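Local coordinates for glycerate dehydrogenase related protein (Thermoplasma acidophilum, PDB 3GVX) that probably acts as an NAD(P)H-dependent 2-hydroxyacid dehydrogenase, reducing substrates such as glyoxylate or hydroxypyruvate, at residues Y32-A37 with L46-K51; K51-I56 with V72-N77; L128-I133 with V148-R153; I181-K186 with A211-K216. All blocks are in the same frame, centred on the assembly; numbering follows the deposited sequence.

How the contacts relate
The four contacts fall into two pairs, one in or beside each of two parallel sheets. Contacts 1 and 2 have centres 12 Å apart and share Lys51: the loop 46-51 of contact 1 runs into strand 52-55 of contact 2, and Glu36 O probably bonds to Met52 N. Contact 3 lies at the end of the Rossmann-type sheet and contact 4 in loops that follow its strands, with centres 15 Å apart; Ile181 of contact 4 packs on Leu128 O and Gly129 of contact 3, next to the presumed nucleotide-binding loop. Between the pairs, the nearest atoms of contacts 2 and 3 are about 11 Å apart, and the centres of contacts 1 and 4 43 Å.

Contact 1: Y32-A37 with L46-K51; sequences YYDAEA and LGKRTK
Asp34 reaches across to the loop 46-51 and accepts from two successive backbone amides. Lys48 N points almost straight (173°) at Asp34 OD2, 2.8 Å away, where it meets the syn lone pair of that oxygen. Arg49 N meets Asp34 OD1 at 3.0 Å from above the carboxylate plane. With CG anti to the backbone N (chi1 -154°), the carboxylate sits close over Gly47, whose CA is 3.3 Å from Asp34 OD1, leaving no room for a beta carbon on that side.

Arg49 also reaches back with its side chain. This is bent at chi3 (53°), and NH1 donates to Asp34 O at 2.9 Å, a bond lying close to both the guanidinium and the carbonyl planes. Glu36 CG rests over one face of the same guanidinium. Glu36 OE1 is 3.8 Å from Arg49 NH2, a long salt bridge made through charge alone, because the oxygen lies well out of the guanidinium plane. Lys51, extended beyond CG, runs beside Glu36 and brings NZ to 3.0 Å from Glu36 OE1, while its backbone N bonds to Glu36 O.

Behind these groups, a water donates to Asp34 OD1 and Ala35 O and accepts from Thr50 OG1, which in turn takes the N-H of Gly47. Farther out, Asp2 forms a salt bridge with Arg49 NH2, and His27 stacks on Tyr33. The two acids thus play different parts: Asp34 is gripped by amides and a water, whereas Glu36 is placed between two cations, which would probably stabilise its ionised form at this surface junction of two loops.

Contact 2: K51-I56 with V72-N77; sequences KMIQAI and VVLCSN
Ile53 and Leu74 are paired in the parallel sheet of the flavodoxin-like domain found in D-2-hydroxyacid dehydrogenases, where strand 73-75 is the outermost strand on its side within the chain and strand 52-55 its inner neighbour. The two run at 16° to each other. Ile53 is bonded through both backbone groups: Ile53 N donates to Val73 O at 2.8 Å, and Cys75 N donates to Ile53 O at 2.8 Å. Val73 N to Lys51 O and Ala55 N to Cys75 O extend the pattern, while Met52 and Gln54 turn their backbone groups to Glu36 and strand 37-40.

On the face bearing Ile53 and Leu74, the isoleucine divides its contacts between two neighbours. Its CG1 branch, anti to the carbonyl carbon (chi1 -58°), leads to CD1, which meets Val72 CG1 at 3.6 Å; Ile53 CG2 touches Leu74 CD1 at 3.9 Å. The other face carries Met52, a selenomethionine, whose CG lies 4.3 Å from Cys75 SG. Val276 and Phe279 of helix 266-279 pack against Met52 there.

Gln54, bent at chi2 (78°), lays its amide past Cys75 CB toward the ends of the strands. Gln54 NE2 bonds to Ala55 O at 3.0 Å, in the plane of its own amide, and more weakly to Ser76 O across the pair, so one amide nitrogen engages both segments. Beyond the strands, Asn77 ND2 has its strongest partner in Ala268 O but also donates to Ile56 O at 2.9 Å, approaching that oxygen from above the carbonyl plane.

Contact 3: L128-I133 with V148-R153; sequences LGYGGI and VIAYTR
The ring of Tyr151 is met obliquely by Leu128, whose CD1 comes to 3.2 Å from Tyr151 CD2, a tight approach. Both side chains have CG anti to the backbone N and lie side by side, pointing the same way. The Tyr130 ring is likewise approached obliquely, by Ala150 CB at 4.2 Å from Tyr130 CD1. Nearer its backbone, Tyr130 CB packs on Thr152 CB at 3.6 Å, while its OH is hydrogen-bonded to Asp157 OD1 outside the pair.

Strand 124-128, helix 132-143 and strand 147-151 make a Rossmann beta-alpha-beta unit, and Gly129, Gly131 and Gly134 fit its GxGxxG fingerprint. Gly131 takes the N-cap position of the helix, whose start, as in relatives, would probably face the cofactor pyrophosphate; here backbone bonds to His289 and His290 of the C-terminal histidine run, probably a tag, occupy it.

Leu128 and Tyr151 form a parallel bridge, and just beyond it Gly129 N donates to Tyr151 O at 2.9 Å, the last tie before the two segments part. At the backbone angles of Gly129 (phi 95°) a beta carbon would be jammed against Leu128 O, so the turn that this bond anchors calls for glycine.

Contact 4: I181-K186 with A211-K216; sequences IPLTDK and ADVVSK
Val213 meets Ile181 and Leu183 through its two methyl groups, and apolar contacts carry this junction. Val213 CG1, anti to the backbone N (chi1 175°), touches Ile181 CG2 at 3.8 Å, the two side chains crossing at about a right angle. The Ile181 methyl occupies the crowded position between its backbone N and carbonyl carbon. The other methyl, Val213 CG2, lies 4.0 Å from Leu183 CB. Leu183, with CG also anti to the backbone N, extends farther along the turn and sets CD1 against Asp212 CB at 3.9 Å, so it is the aliphatic base of the aspartate, not its carboxylate, that is used here.

The polar interactions lie within each loop or run to residues just beyond it. Thr187 OG1 is bonded to both Thr184 N and Pro182 O, and Lys186 N makes a weak bond to Thr184 OG1. In the other loop, Ser215 is the N-cap of helix 216-225, its OG accepting from Asp218 N. Backbone bonds from Asp212 to Gly189 and from Val213 and Ser215 to Val191 fasten this loop to the chain that follows the first one.

Charge enters at the far end, where Lys216 forms a salt bridge with Glu244. The two loops follow the neighbouring parallel strands 176-179 and 204-207, and loops at the C-terminal edge of such a sheet typically border the nucleotide cleft of a Rossmann fold.

Contact 1: Y32-A37 with L46-K51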
loop_
_atom_site.group_PDB
_atom_site.type_symbol
_atom_site.label_atom_id
_atom_site.label_comp_id
_atom_site.label_asym_id
_atom_site.label_seq_id
_atom_site.Cartn_x
_atom_site.Cartn_y
_atom_site.Cartn_z
ATOM N N TYR B 32 -39.723 -3.488 17.596
ATOM C CA TYR B 32 -40.009 -4.001 16.292
ATOM C C TYR B 32 -40.818 -3.078 15.432
ATOM O O TYR B 32 -41.723 -2.380 15.884
ATOM C CB TYR B 32 -40.754 -5.324 16.379
ATOM C CG TYR B 32 -41.108 -5.827 15.003
ATOM C CD1 TYR B 32 -40.186 -6.542 14.245
ATOM C CD2 TYR B 32 -42.319 -5.483 14.405
ATOM C CE1 TYR B 32 -40.452 -6.889 12.918
ATOM C CE2 TYR B 32 -42.594 -5.827 13.077
ATOM C CZ TYR B 32 -41.656 -6.532 12.340
ATOM O OH TYR B 32 -41.923 -6.886 11.036
ATOM N N TYR B 33 -40.497 -3.129 14.155
ATOM C CA TYR B 33 -41.185 -2.338 13.187
ATOM C C TYR B 33 -41.035 -2.974 11.812
ATOM O O TYR B 33 -39.943 -3.337 11.392
ATOM C CB TYR B 33 -40.638 -0.917 13.214
ATOM C CG TYR B 33 -41.299 -0.038 12.204
ATOM C CD1 TYR B 33 -42.600 0.430 12.391
ATOM C CD2 TYR B 33 -40.653 0.274 11.018
ATOM C CE1 TYR B 33 -43.242 1.181 11.405
ATOM C CE2 TYR B 33 -41.274 1.013 10.031
ATOM C CZ TYR B 33 -42.568 1.473 10.223
ATOM O OH TYR B 33 -43.171 2.226 9.229
ATOM N N ASP B 34 -42.168 -3.106 11.135
ATOM C CA ASP B 34 -42.252 -3.691 9.808
ATOM C C ASP B 34 -41.571 -2.772 8.809
ATOM O O ASP B 34 -42.229 -1.972 8.146
ATOM C CB ASP B 34 -43.724 -3.855 9.416
ATOM C CG ASP B 34 -43.941 -4.971 8.423
ATOM O OD1 ASP B 34 -43.008 -5.249 7.642
ATOM O OD2 ASP B 34 -45.037 -5.566 8.411
ATOM N N ALA B 35 -40.254 -2.882 8.692
ATOM C CA ALA B 35 -39.512 -2.029 7.771
ATOM C C ALA B 35 -39.143 -2.697 6.447
ATOM O O ALA B 35 -39.243 -3.919 6.286
ATOM C CB ALA B 35 -38.252 -1.499 8.461
ATOM N N GLU B 36 -38.737 -1.869 5.492
ATOM C CA GLU B 36 -38.320 -2.351 4.191
ATOM C C GLU B 36 -36.978 -3.046 4.311
ATOM O O GLU B 36 -36.710 -4.007 3.612
ATOM C CB GLU B 36 -38.213 -1.200 3.218
ATOM C CG GLU B 36 -39.551 -0.777 2.703
ATOM C CD GLU B 36 -39.460 0.333 1.679
ATOM O OE1 GLU B 36 -40.382 0.446 0.846
ATOM O OE2 GLU B 36 -38.472 1.098 1.703
ATOM N N ALA B 37 -36.141 -2.556 5.214
ATOM C CA ALA B 37 -34.845 -3.151 5.409
ATOM C C ALA B 37 -34.665 -3.607 6.837
ATOM O O ALA B 37 -35.080 -2.944 7.795
ATOM C CB ALA B 37 -33.758 -2.171 5.012
ATOM N N LEU B 46 -40.064 -11.763 9.548
ATOM C CA LEU B 46 -40.810 -11.415 8.353
ATOM C C LEU B 46 -41.934 -10.440 8.613
ATOM O O LEU B 46 -42.639 -10.511 9.613
ATOM C CB LEU B 46 -41.374 -12.654 7.654
ATOM C CG LEU B 46 -40.352 -13.657 7.130
ATOM C CD1 LEU B 46 -41.132 -14.751 6.412
ATOM C CD2 LEU B 46 -39.306 -12.982 6.221
ATOM N N GLY B 47 -42.087 -9.515 7.682
ATOM C CA GLY B 47 -43.127 -8.528 7.786
ATOM C C GLY B 47 -43.884 -8.470 6.489
ATOM O O GLY B 47 -43.767 -9.333 5.615
ATOM N N LYS B 48 -44.670 -7.420 6.364
ATOM C CA LYS B 48 -45.457 -7.208 5.176
ATOM C C LYS B 48 -44.751 -6.281 4.223
ATOM O O LYS B 48 -45.046 -6.269 3.033
ATOM C CB LYS B 48 -46.792 -6.603 5.551
ATOM C CG LYS B 48 -47.823 -7.608 5.905
ATOM C CD LYS B 48 -49.043 -6.901 6.395
ATOM C CE LYS B 48 -50.215 -7.837 6.386
ATOM N NZ LYS B 48 -51.011 -7.589 7.598
ATOM N N ARG B 49 -43.810 -5.504 4.738
ATOM C CA ARG B 49 -43.101 -4.557 3.895
ATOM C C ARG B 49 -41.653 -4.944 3.604
ATOM O O ARG B 49 -40.932 -4.208 2.931
ATOM C CB ARG B 49 -43.159 -3.177 4.555
ATOM C CG ARG B 49 -44.558 -2.771 4.949
ATOM C CD ARG B 49 -44.594 -1.378 5.524
ATOM N NE ARG B 49 -43.969 -0.411 4.630
ATOM C CZ ARG B 49 -42.823 0.213 4.887
ATOM N NH1 ARG B 49 -42.173 -0.026 6.019
ATOM N NH2 ARG B 49 -42.322 1.070 4.009
ATOM N N THR B 50 -41.245 -6.105 4.107
ATOM C CA THR B 50 -39.871 -6.575 3.948
ATOM C C THR B 50 -39.427 -6.698 2.499
ATOM O O THR B 50 -40.074 -7.356 1.687
ATOM C CB THR B 50 -39.652 -7.960 4.590
ATOM O OG1 THR B 50 -40.281 -8.017 5.876
ATOM C CG2 THR B 50 -38.165 -8.234 4.733
ATOM N N LYS B 51 -38.309 -6.064 2.181
ATOM C CA LYS B 51 -37.753 -6.128 0.840
ATOM C C LYS B 51 -36.344 -6.625 0.902
ATOM O O LYS B 51 -35.863 -7.285 0.001
ATOM C CB LYS B 51 -37.689 -4.755 0.210
ATOM C CG LYS B 51 -38.983 -4.111 -0.108
ATOM C CD LYS B 51 -38.658 -2.734 -0.621
ATOM C CE LYS B 51 -39.842 -2.085 -1.274
ATOM N NZ LYS B 51 -39.437 -0.741 -1.753
HETATM O O HOH W 1 -40.318 -5.999 7.480
#

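Contact 2: K51-I56 with V72-N77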
loop_
_atom_site.group_PDB
_atom_site.type_symbol
_atom_site.label_atom_id
_atom_site.label_comp_id
_atom_site.label_asym_id
_atom_site.label_seq_id
_atom_site.Cartn_x
_atom_site.Cartn_y
_atom_site.Cartn_z
ATOM N N LYS B 51 -38.309 -6.064 2.181
ATOM C CA LYS B 51 -37.753 -6.128 0.840
ATOM C C LYS B 51 -36.344 -6.625 0.902
ATOM O O LYS B 51 -35.863 -7.285 0.001
ATOM C CB LYS B 51 -37.689 -4.755 0.210
ATOM C CG LYS B 51 -38.983 -4.111 -0.108
ATOM C CD LYS B 51 -38.658 -2.734 -0.621
ATOM C CE LYS B 51 -39.842 -2.085 -1.274
ATOM N NZ LYS B 51 -39.437 -0.741 -1.753
HETATM N N MSE B 52 -35.674 -6.279 1.985
HETATM C CA MSE B 52 -34.278 -6.630 2.105
HETATM C C MSE B 52 -33.806 -6.953 3.498
HETATM O O MSE B 52 -34.162 -6.281 4.462
HETATM C CB MSE B 52 -33.434 -5.494 1.507
HETATM C CG MSE B 52 -31.908 -5.689 1.558
HETATM SE SE MSE B 52 -31.304 -5.395 3.238
HETATM C CE MSE B 52 -30.083 -4.507 3.102
ATOM N N ILE B 53 -32.969 -7.978 3.577
ATOM C CA ILE B 53 -32.401 -8.412 4.833
ATOM C C ILE B 53 -30.892 -8.392 4.728
ATOM O O ILE B 53 -30.308 -9.016 3.843
ATOM C CB ILE B 53 -32.887 -9.831 5.181
ATOM C CG1 ILE B 53 -34.420 -9.827 5.257
ATOM C CG2 ILE B 53 -32.268 -10.301 6.494
ATOM C CD1 ILE B 53 -35.048 -11.173 5.492
ATOM N N GLN B 54 -30.261 -7.667 5.641
ATOM C CA GLN B 54 -28.809 -7.528 5.651
ATOM C C GLN B 54 -28.121 -8.163 6.855
ATOM O O GLN B 54 -28.241 -7.667 7.974
ATOM C CB GLN B 54 -28.436 -6.048 5.601
ATOM C CG GLN B 54 -26.950 -5.799 5.652
ATOM C CD GLN B 54 -26.269 -6.051 4.328
ATOM O OE1 GLN B 54 -26.575 -5.406 3.324
ATOM N NE2 GLN B 54 -25.338 -7.003 4.316
ATOM N N ALA B 55 -27.393 -9.253 6.625
ATOM C CA ALA B 55 -26.644 -9.918 7.682
ATOM C C ALA B 55 -25.374 -9.086 7.878
ATOM O O ALA B 55 -24.852 -8.494 6.930
ATOM C CB ALA B 55 -26.276 -11.339 7.263
ATOM N N ILE B 56 -24.876 -9.025 9.104
ATOM C CA ILE B 56 -23.673 -8.244 9.355
ATOM C C ILE B 56 -22.447 -9.128 9.297
ATOM O O ILE B 56 -21.329 -8.641 9.332
ATOM C CB ILE B 56 -23.720 -7.548 10.719
ATOM C CG1 ILE B 56 -23.837 -8.590 11.825
ATOM C CG2 ILE B 56 -24.875 -6.563 10.746
ATOM C CD1 ILE B 56 -23.302 -8.148 13.158
ATOM N N VAL B 72 -37.854 -11.309 -1.179
ATOM C CA VAL B 72 -36.928 -10.721 -0.214
ATOM C C VAL B 72 -35.473 -11.037 -0.517
ATOM O O VAL B 72 -35.064 -12.198 -0.591
ATOM C CB VAL B 72 -37.252 -11.196 1.230
ATOM C CG1 VAL B 72 -36.363 -10.462 2.235
ATOM C CG2 VAL B 72 -38.743 -10.978 1.532
ATOM N N VAL B 73 -34.688 -9.988 -0.685
ATOM C CA VAL B 73 -33.284 -10.148 -0.989
ATOM C C VAL B 73 -32.427 -10.250 0.265
ATOM O O VAL B 73 -32.488 -9.403 1.160
ATOM C CB VAL B 73 -32.792 -8.983 -1.873
ATOM C CG1 VAL B 73 -31.274 -9.050 -2.046
ATOM C CG2 VAL B 73 -33.512 -9.035 -3.229
ATOM N N LEU B 74 -31.633 -11.311 0.328
ATOM C CA LEU B 74 -30.741 -11.524 1.454
ATOM C C LEU B 74 -29.330 -11.127 1.046
ATOM O O LEU B 74 -28.787 -11.651 0.076
ATOM C CB LEU B 74 -30.732 -12.995 1.881
ATOM C CG LEU B 74 -29.710 -13.375 2.966
ATOM C CD1 LEU B 74 -30.044 -12.697 4.302
ATOM C CD2 LEU B 74 -29.679 -14.906 3.106
ATOM N N CYS B 75 -28.740 -10.202 1.789
ATOM C CA CYS B 75 -27.379 -9.747 1.532
ATOM C C CYS B 75 -26.511 -10.097 2.729
ATOM O O CYS B 75 -26.992 -10.162 3.858
ATOM C CB CYS B 75 -27.341 -8.235 1.324
ATOM S SG CYS B 75 -28.404 -7.653 0.030
ATOM N N SER B 76 -25.230 -10.330 2.480
ATOM C CA SER B 76 -24.315 -10.633 3.561
ATOM C C SER B 76 -23.278 -9.515 3.616
ATOM O O SER B 76 -23.325 -8.578 2.827
ATOM C CB SER B 76 -23.661 -12.010 3.373
ATOM O OG SER B 76 -22.875 -12.061 2.214
ATOM N N ASN B 77 -22.333 -9.627 4.536
ATOM C CA ASN B 77 -21.333 -8.578 4.723
ATOM C C ASN B 77 -19.904 -9.123 4.848
ATOM O O ASN B 77 -19.407 -9.306 5.952
ATOM C CB ASN B 77 -21.741 -7.791 5.968
ATOM C CG ASN B 77 -20.829 -6.634 6.268
ATOM O OD1 ASN B 77 -20.447 -5.878 5.377
ATOM N ND2 ASN B 77 -20.501 -6.466 7.544
#

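Contact 3: L128-I133 with V148-R153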
loop_
_atom_site.group_PDB
_atom_site.type_symbol
_atom_site.label_atom_id
_atom_site.label_comp_id
_atom_site.label_asym_id
_atom_site.label_seq_id
_atom_site.Cartn_x
_atom_site.Cartn_y
_atom_site.Cartn_z
ATOM N N LEU B 128 -3.727 -14.736 -9.250
ATOM C CA LEU B 128 -4.229 -16.066 -9.482
ATOM C C LEU B 128 -5.539 -16.190 -8.716
ATOM O O LEU B 128 -5.551 -16.260 -7.485
ATOM C CB LEU B 128 -3.206 -17.074 -8.979
ATOM C CG LEU B 128 -3.439 -18.534 -9.353
ATOM C CD1 LEU B 128 -3.411 -18.700 -10.875
ATOM C CD2 LEU B 128 -2.361 -19.384 -8.677
ATOM N N GLY B 129 -6.647 -16.207 -9.446
ATOM C CA GLY B 129 -7.942 -16.284 -8.803
ATOM C C GLY B 129 -8.447 -14.867 -8.663
ATOM O O GLY B 129 -7.840 -14.048 -7.968
ATOM N N TYR B 130 -9.554 -14.557 -9.320
ATOM C CA TYR B 130 -10.058 -13.206 -9.243
ATOM C C TYR B 130 -11.349 -13.032 -8.489
ATOM O O TYR B 130 -12.394 -12.675 -9.054
ATOM C CB TYR B 130 -10.206 -12.600 -10.624
ATOM C CG TYR B 130 -10.063 -11.104 -10.564
ATOM C CD1 TYR B 130 -8.900 -10.524 -10.065
ATOM C CD2 TYR B 130 -11.087 -10.265 -10.984
ATOM C CE1 TYR B 130 -8.759 -9.139 -9.987
ATOM C CE2 TYR B 130 -10.959 -8.877 -10.911
ATOM C CZ TYR B 130 -9.792 -8.324 -10.415
ATOM O OH TYR B 130 -9.670 -6.965 -10.366
ATOM N N GLY B 131 -11.273 -13.264 -7.190
ATOM C CA GLY B 131 -12.441 -13.113 -6.358
ATOM C C GLY B 131 -12.422 -11.825 -5.528
ATOM O O GLY B 131 -11.817 -10.827 -5.932
ATOM N N GLY B 132 -13.106 -11.847 -4.389
ATOM C CA GLY B 132 -13.157 -10.686 -3.523
ATOM C C GLY B 132 -11.787 -10.161 -3.151
ATOM O O GLY B 132 -11.549 -8.959 -3.144
ATOM N N ILE B 133 -10.873 -11.072 -2.858
ATOM C CA ILE B 133 -9.528 -10.685 -2.488
ATOM C C ILE B 133 -8.757 -10.164 -3.687
ATOM O O ILE B 133 -8.125 -9.116 -3.620
ATOM C CB ILE B 133 -8.795 -11.867 -1.857
ATOM C CG1 ILE B 133 -9.512 -12.248 -0.554
ATOM C CG2 ILE B 133 -7.317 -11.535 -1.690
ATOM C CD1 ILE B 133 -8.949 -13.442 0.153
ATOM N N VAL B 148 -2.114 -4.890 -14.030
ATOM C CA VAL B 148 -2.677 -6.112 -13.474
ATOM C C VAL B 148 -3.029 -7.207 -14.465
ATOM O O VAL B 148 -3.717 -6.989 -15.451
ATOM C CB VAL B 148 -3.906 -5.784 -12.591
ATOM C CG1 VAL B 148 -4.582 -7.062 -12.119
ATOM C CG2 VAL B 148 -3.456 -4.928 -11.391
ATOM N N ILE B 149 -2.520 -8.396 -14.185
ATOM C CA ILE B 149 -2.763 -9.553 -15.007
ATOM C C ILE B 149 -3.527 -10.545 -14.146
ATOM O O ILE B 149 -3.161 -10.824 -13.001
ATOM C CB ILE B 149 -1.437 -10.143 -15.511
ATOM C CG1 ILE B 149 -0.779 -9.113 -16.435
ATOM C CG2 ILE B 149 -1.681 -11.476 -16.228
ATOM C CD1 ILE B 149 0.706 -9.170 -16.470
ATOM N N ALA B 150 -4.621 -11.046 -14.695
ATOM C CA ALA B 150 -5.433 -11.962 -13.942
ATOM C C ALA B 150 -5.655 -13.266 -14.640
ATOM O O ALA B 150 -5.783 -13.354 -15.862
ATOM C CB ALA B 150 -6.764 -11.322 -13.598
ATOM N N TYR B 151 -5.652 -14.300 -13.830
ATOM C CA TYR B 151 -5.916 -15.608 -14.333
ATOM C C TYR B 151 -7.153 -16.020 -13.572
ATOM O O TYR B 151 -7.108 -16.213 -12.352
ATOM C CB TYR B 151 -4.785 -16.565 -14.024
ATOM C CG TYR B 151 -5.252 -17.969 -14.240
ATOM C CD1 TYR B 151 -5.426 -18.477 -15.521
ATOM C CD2 TYR B 151 -5.666 -18.740 -13.169
ATOM C CE1 TYR B 151 -6.018 -19.723 -15.728
ATOM C CE2 TYR B 151 -6.254 -19.985 -13.359
ATOM C CZ TYR B 151 -6.432 -20.471 -14.643
ATOM O OH TYR B 151 -7.020 -21.702 -14.828
ATOM N N THR B 152 -8.263 -16.147 -14.282
ATOM C CA THR B 152 -9.479 -16.500 -13.594
ATOM C C THR B 152 -10.517 -17.295 -14.329
ATOM O O THR B 152 -10.588 -17.324 -15.555
ATOM C CB THR B 152 -10.214 -15.269 -13.091
ATOM O OG1 THR B 152 -11.344 -15.681 -12.317
ATOM C CG2 THR B 152 -10.690 -14.431 -14.272
ATOM N N ARG B 153 -11.341 -17.919 -13.501
ATOM C CA ARG B 153 -12.484 -18.687 -13.903
ATOM C C ARG B 153 -13.517 -17.573 -14.065
ATOM O O ARG B 153 -14.283 -17.252 -13.148
ATOM C CB ARG B 153 -12.867 -19.630 -12.772
ATOM C CG ARG B 153 -11.667 -20.147 -11.952
ATOM C CD ARG B 153 -10.776 -21.085 -12.768
ATOM N NE ARG B 153 -11.562 -21.880 -13.712
ATOM C CZ ARG B 153 -11.387 -23.176 -13.951
ATOM N NH1 ARG B 153 -10.449 -23.856 -13.309
ATOM N NH2 ARG B 153 -12.145 -23.788 -14.854
#

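Contact 4: I181-K186 with A211-K216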
loop_
_atom_site.group_PDB
_atom_site.type_symbol
_atom_site.label_atom_id
_atom_site.label_comp_id
_atom_site.label_asym_id
_atom_site.label_seq_id
_atom_site.Cartn_x
_atom_site.Cartn_y
_atom_site.Cartn_z
ATOM N N ILE B 181 -6.658 -17.982 -4.742
ATOM C CA ILE B 181 -7.581 -18.881 -5.403
ATOM C C ILE B 181 -8.042 -19.962 -4.426
ATOM O O ILE B 181 -7.280 -20.409 -3.576
ATOM C CB ILE B 181 -6.899 -19.517 -6.641
ATOM C CG1 ILE B 181 -7.950 -20.021 -7.633
ATOM C CG2 ILE B 181 -5.944 -20.621 -6.190
ATOM C CD1 ILE B 181 -7.414 -20.218 -9.027
ATOM N N PRO B 182 -9.311 -20.376 -4.522
ATOM C CA PRO B 182 -9.847 -21.411 -3.635
ATOM C C PRO B 182 -9.170 -22.766 -3.844
ATOM O O PRO B 182 -8.771 -23.123 -4.955
ATOM C CB PRO B 182 -11.329 -21.444 -3.999
ATOM C CG PRO B 182 -11.584 -20.043 -4.453
ATOM C CD PRO B 182 -10.391 -19.773 -5.316
ATOM N N LEU B 183 -9.045 -23.504 -2.750
ATOM C CA LEU B 183 -8.423 -24.815 -2.769
ATOM C C LEU B 183 -9.462 -25.872 -3.143
ATOM O O LEU B 183 -10.404 -26.135 -2.391
ATOM C CB LEU B 183 -7.835 -25.114 -1.394
ATOM C CG LEU B 183 -7.466 -26.557 -1.062
ATOM C CD1 LEU B 183 -6.261 -27.046 -1.876
ATOM C CD2 LEU B 183 -7.196 -26.606 0.428
ATOM N N THR B 184 -9.293 -26.449 -4.328
ATOM C CA THR B 184 -10.183 -27.494 -4.819
ATOM C C THR B 184 -9.305 -28.595 -5.401
ATOM O O THR B 184 -8.077 -28.522 -5.339
ATOM C CB THR B 184 -11.103 -26.987 -5.954
ATOM O OG1 THR B 184 -10.319 -26.759 -7.128
ATOM C CG2 THR B 184 -11.822 -25.694 -5.548
ATOM N N ASP B 185 -9.940 -29.606 -5.972
ATOM C CA ASP B 185 -9.218 -30.709 -6.573
ATOM C C ASP B 185 -8.299 -30.312 -7.714
ATOM O O ASP B 185 -7.269 -30.943 -7.921
ATOM C CB ASP B 185 -10.204 -31.760 -7.068
ATOM C CG ASP B 185 -10.728 -32.627 -5.947
ATOM O OD1 ASP B 185 -11.767 -33.294 -6.138
ATOM O OD2 ASP B 185 -10.093 -32.639 -4.872
ATOM N N LYS B 186 -8.641 -29.287 -8.475
ATOM C CA LYS B 186 -7.736 -28.936 -9.559
ATOM C C LYS B 186 -6.707 -27.922 -9.169
ATOM O O LYS B 186 -5.733 -27.723 -9.887
ATOM C CB LYS B 186 -8.468 -28.381 -10.745
ATOM C CG LYS B 186 -9.913 -28.388 -10.582
ATOM C CD LYS B 186 -10.469 -28.781 -11.890
ATOM C CE LYS B 186 -11.939 -28.697 -11.850
ATOM N NZ LYS B 186 -12.295 -27.485 -12.604
ATOM N N ALA B 211 -2.130 -23.057 1.805
ATOM C CA ALA B 211 -0.836 -23.677 1.625
ATOM C C ALA B 211 -0.918 -24.835 0.625
ATOM O O ALA B 211 -0.026 -25.003 -0.210
ATOM C CB ALA B 211 -0.293 -24.159 2.972
ATOM N N ASP B 212 -1.998 -25.609 0.670
ATOM C CA ASP B 212 -2.111 -26.746 -0.232
ATOM C C ASP B 212 -2.308 -26.468 -1.707
ATOM O O ASP B 212 -2.257 -27.389 -2.517
ATOM C CB ASP B 212 -3.155 -27.724 0.304
ATOM C CG ASP B 212 -2.680 -28.402 1.577
ATOM O OD1 ASP B 212 -1.566 -28.956 1.557
ATOM O OD2 ASP B 212 -3.393 -28.363 2.598
ATOM N N VAL B 213 -2.511 -25.208 -2.072
ATOM C CA VAL B 213 -2.636 -24.885 -3.482
ATOM C C VAL B 213 -1.199 -24.937 -3.994
ATOM O O VAL B 213 -0.938 -24.925 -5.197
ATOM C CB VAL B 213 -3.245 -23.475 -3.713
ATOM C CG1 VAL B 213 -3.231 -23.136 -5.204
ATOM C CG2 VAL B 213 -4.677 -23.426 -3.158
ATOM N N VAL B 214 -0.263 -25.011 -3.052
ATOM C CA VAL B 214 1.149 -25.098 -3.388
ATOM C C VAL B 214 1.817 -26.392 -2.924
ATOM O O VAL B 214 1.658 -26.833 -1.783
ATOM C CB VAL B 214 1.971 -23.910 -2.804
ATOM C CG1 VAL B 214 3.473 -24.142 -3.045
ATOM C CG2 VAL B 214 1.515 -22.593 -3.431
ATOM N N SER B 215 2.569 -26.985 -3.842
ATOM C CA SER B 215 3.326 -28.187 -3.569
ATOM C C SER B 215 4.462 -27.778 -2.670
ATOM O O SER B 215 5.382 -27.061 -3.074
ATOM C CB SER B 215 3.896 -28.775 -4.858
ATOM O OG SER B 215 5.001 -29.623 -4.587
ATOM N N LYS B 216 4.399 -28.245 -1.438
ATOM C CA LYS B 216 5.430 -27.919 -0.489
ATOM C C LYS B 216 6.861 -28.269 -0.915
ATOM O O LYS B 216 7.731 -27.408 -0.891
ATOM C CB LYS B 216 5.122 -28.558 0.838
ATOM C CG LYS B 216 6.182 -28.257 1.831
ATOM C CD LYS B 216 5.668 -28.422 3.215
ATOM C CE LYS B 216 6.792 -28.230 4.171
ATOM N NZ LYS B 216 6.374 -28.558 5.550
#